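Local coordinates for protein superoxide dismutase [Mn/Fe] (Porphyromonas gingivalis, PDB 1UES) that catalyses the dismutation of superoxide radicals to oxygen and hydrogen peroxide with one manganese or iron ion per subunit of its homodimer, at residues Met1-Leu5 with Leu39-Ile43. The protein carries 1 engineered substitution. Numbering follows the deposited sequence.
Sequences MTHEL and LNKLI
The imidazole of His-3 lies between a leucine methyl and a thioether sulfur: CD2 of Leu-39 is set over one face, off toward the rim near CG and CD2, and SD of Met-1 is above the opposite face, also offset. The leucine contact is a CH-pi interaction, its CD2 4.0 Å from the ring centroid of His-3. At the edge, in the ring plane, OD1 of Asn-40 comes to 3.3 Å from His-3 CD2, while CD1 of Ile-43 abuts the same rim near NE2 and CD2. The amide of Asn-40 is tilted 27° from the ring plane, and it pairs with both the backbone N and O of His-3. His-3 N donates to Asn-40 OD1 at 2.7 Å, in the carbonyl plane and on a lone pair. Asn-40 ND2 in turn gives a nearly straight bond, 167° at the hydrogen, to His-3 O at 2.9 Å, again on a lone pair. With both ends engaged, the rotation of the amide about chi2 is fixed, and so is the placing of its oxygen and nitrogen. Its CG is anti to the carbonyl carbon (chi1 -80°), which swings the group off the helix toward the N-terminal segment. CG2 of Thr-2 rests crosswise against ND2. A water donates to Asn-40 O at 2.7 Å and weakly to Met-1 O. Beyond this pair, Leu-53 and Ile-56 of helix 53-59 also pack on His-3, and Leu-39 reaches Asn-67 and Ala-68 of helix 62-79. An asparagine side chain thus mimics a backbone peptide, tying the extended N-terminal segment to the last turn of helix 21-42 in the alpha-hairpin domain of iron/manganese superoxide dismutases.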
ATOM      1  N   MET A   1       4.220  28.656   5.674  1.00 39.75           N
ATOM      2  CA  MET A   1       5.545  28.127   5.210  1.00 39.45           C
ATOM      3  C   MET A   1       5.324  27.274   3.968  1.00 38.61           C
ATOM      4  O   MET A   1       4.246  26.713   3.774  1.00 38.78           O
ATOM      5  CB  MET A   1       6.183  27.278   6.322  1.00 40.48           C
ATOM      6  CG  MET A   1       7.628  26.825   6.091  1.00 41.63           C
ATOM      7  SD  MET A   1       7.905  25.193   6.880  1.00 43.72           S
ATOM      8  CE  MET A   1       9.726  25.040   6.811  1.00 43.09           C
ATOM      9  N   THR A   2       6.338  27.185   3.114  1.00 37.41           N
ATOM     10  CA  THR A   2       6.217  26.363   1.918  1.00 36.16           C
ATOM     11  C   THR A   2       7.110  25.153   2.116  1.00 34.92           C
ATOM     12  O   THR A   2       8.331  25.283   2.152  1.00 35.06           O
ATOM     13  CB  THR A   2       6.699  27.102   0.651  1.00 36.39           C
ATOM     14  OG1 THR A   2       5.869  28.239   0.409  1.00 37.05           O
ATOM     15  CG2 THR A   2       6.632  26.173  -0.563  1.00 36.44           C
ATOM     16  N   HIS A   3       6.530  23.970   2.261  1.00 33.30           N
ATOM     17  CA  HIS A   3       7.386  22.817   2.429  1.00 31.78           C
ATOM     18  C   HIS A   3       7.987  22.476   1.075  1.00 30.89           C
ATOM     19  O   HIS A   3       7.346  22.576   0.038  1.00 30.70           O
ATOM     20  CB  HIS A   3       6.611  21.665   3.052  1.00 31.34           C
ATOM     21  CG  HIS A   3       6.091  21.995   4.416  1.00 31.10           C
ATOM     22  ND1 HIS A   3       6.799  21.721   5.564  1.00 31.05           N
ATOM     23  CD2 HIS A   3       4.978  22.658   4.809  1.00 30.82           C
ATOM     24  CE1 HIS A   3       6.143  22.200   6.608  1.00 30.96           C
ATOM     25  NE2 HIS A   3       5.034  22.774   6.175  1.00 30.84           N
ATOM     26  N   GLU A   4       9.247  22.092   1.122  1.00 30.14           N
ATOM     27  CA  GLU A   4      10.042  21.802  -0.050  1.00 29.70           C
ATOM     28  C   GLU A   4      10.198  20.335  -0.413  1.00 28.93           C
ATOM     29  O   GLU A   4      10.075  19.460   0.435  1.00 28.56           O
ATOM     30  CB  GLU A   4      11.464  22.349   0.175  1.00 30.46           C
ATOM     31  CG  GLU A   4      11.601  23.695   0.921  1.00 31.80           C
ATOM     32  CD  GLU A   4      11.222  23.684   2.433  1.00 32.64           C
ATOM     33  OE1 GLU A   4      11.115  24.813   2.998  1.00 33.63           O
ATOM     34  OE2 GLU A   4      11.032  22.600   3.058  1.00 32.30           O
ATOM     35  N   LEU A   5      10.466  20.101  -1.691  1.00 28.25           N
ATOM     36  CA  LEU A   5      10.795  18.764  -2.162  1.00 27.83           C
ATOM     37  C   LEU A   5      12.323  18.753  -1.909  1.00 27.76           C
ATOM     38  O   LEU A   5      13.078  19.531  -2.499  1.00 27.58           O
ATOM     39  CB  LEU A   5      10.520  18.604  -3.665  1.00 27.95           C
ATOM     40  CG  LEU A   5      11.060  17.290  -4.262  1.00 27.99           C
ATOM     41  CD1 LEU A   5      10.516  16.088  -3.490  1.00 28.12           C
ATOM     42  CD2 LEU A   5      10.693  17.188  -5.754  1.00 28.06           C
ATOM     43  N   LEU A  39       0.493  18.559   1.108  1.00 23.38           N
ATOM     44  CA  LEU A  39       0.650  19.072   2.454  1.00 23.21           C
ATOM     45  C   LEU A  39       0.553  20.598   2.401  1.00 23.43           C
ATOM     46  O   LEU A  39      -0.133  21.192   3.210  1.00 23.36           O
ATOM     47  CB  LEU A  39       2.010  18.660   3.025  1.00 23.17           C
ATOM     48  CG  LEU A  39       2.364  19.330   4.348  1.00 23.26           C
ATOM     49  CD1 LEU A  39       1.328  18.949   5.385  1.00 23.05           C
ATOM     50  CD2 LEU A  39       3.772  18.895   4.770  1.00 23.43           C
ATOM     51  N   ASN A  40       1.218  21.211   1.424  1.00 22.93           N
ATOM     52  CA  ASN A  40       1.195  22.669   1.324  1.00 23.62           C
ATOM     53  C   ASN A  40      -0.217  23.203   1.111  1.00 23.68           C
ATOM     54  O   ASN A  40      -0.551  24.281   1.586  1.00 23.98           O
ATOM     55  CB  ASN A  40       2.118  23.136   0.195  1.00 23.29           C
ATOM     56  CG  ASN A  40       3.585  23.152   0.614  1.00 23.57           C
ATOM     57  OD1 ASN A  40       3.911  23.317   1.778  1.00 23.83           O
ATOM     58  ND2 ASN A  40       4.477  22.962  -0.356  1.00 23.33           N
ATOM     59  N   LYS A  41      -1.056  22.459   0.398  1.00 23.77           N
ATOM     60  CA  LYS A  41      -2.417  22.931   0.180  1.00 24.37           C
ATOM     61  C   LYS A  41      -3.306  22.731   1.393  1.00 24.32           C
ATOM     62  O   LYS A  41      -4.115  23.605   1.756  1.00 24.61           O
ATOM     63  CB  LYS A  41      -3.080  22.210  -0.975  1.00 24.93           C
ATOM     64  CG  LYS A  41      -2.478  22.489  -2.313  1.00 26.18           C
ATOM     65  CD  LYS A  41      -3.221  21.665  -3.329  1.00 27.23           C
ATOM     66  CE  LYS A  41      -2.635  21.783  -4.704  1.00 28.00           C
ATOM     67  NZ  LYS A  41      -3.313  20.805  -5.590  1.00 28.89           N
ATOM     68  N   LEU A  42      -3.187  21.561   2.006  1.00 24.26           N
ATOM     69  CA  LEU A  42      -4.034  21.257   3.136  1.00 24.45           C
ATOM     70  C   LEU A  42      -3.792  22.043   4.406  1.00 24.72           C
ATOM     71  O   LEU A  42      -4.702  22.147   5.244  1.00 24.72           O
ATOM     72  CB  LEU A  42      -3.990  19.762   3.458  1.00 24.65           C
ATOM     73  CG  LEU A  42      -4.471  18.774   2.399  1.00 24.65           C
ATOM     74  CD1 LEU A  42      -4.010  17.388   2.822  1.00 24.56           C
ATOM     75  CD2 LEU A  42      -5.977  18.835   2.229  1.00 24.95           C
ATOM     76  N   ILE A  43      -2.604  22.608   4.580  1.00 25.17           N
ATOM     77  CA  ILE A  43      -2.372  23.333   5.824  1.00 25.39           C
ATOM     78  C   ILE A  43      -2.833  24.774   5.774  1.00 25.36           C
ATOM     79  O   ILE A  43      -2.907  25.440   6.808  1.00 25.48           O
ATOM     80  CB  ILE A  43      -0.905  23.295   6.270  1.00 25.70           C
ATOM     81  CG1 ILE A  43       0.011  23.870   5.186  1.00 25.90           C
ATOM     82  CG2 ILE A  43      -0.534  21.854   6.613  1.00 25.85           C
ATOM     83  CD1 ILE A  43       1.514  23.788   5.558  1.00 26.29           C
TER
HETATM   84  O   HOH W   1       0.907  25.989   3.056  1.00 34.03           O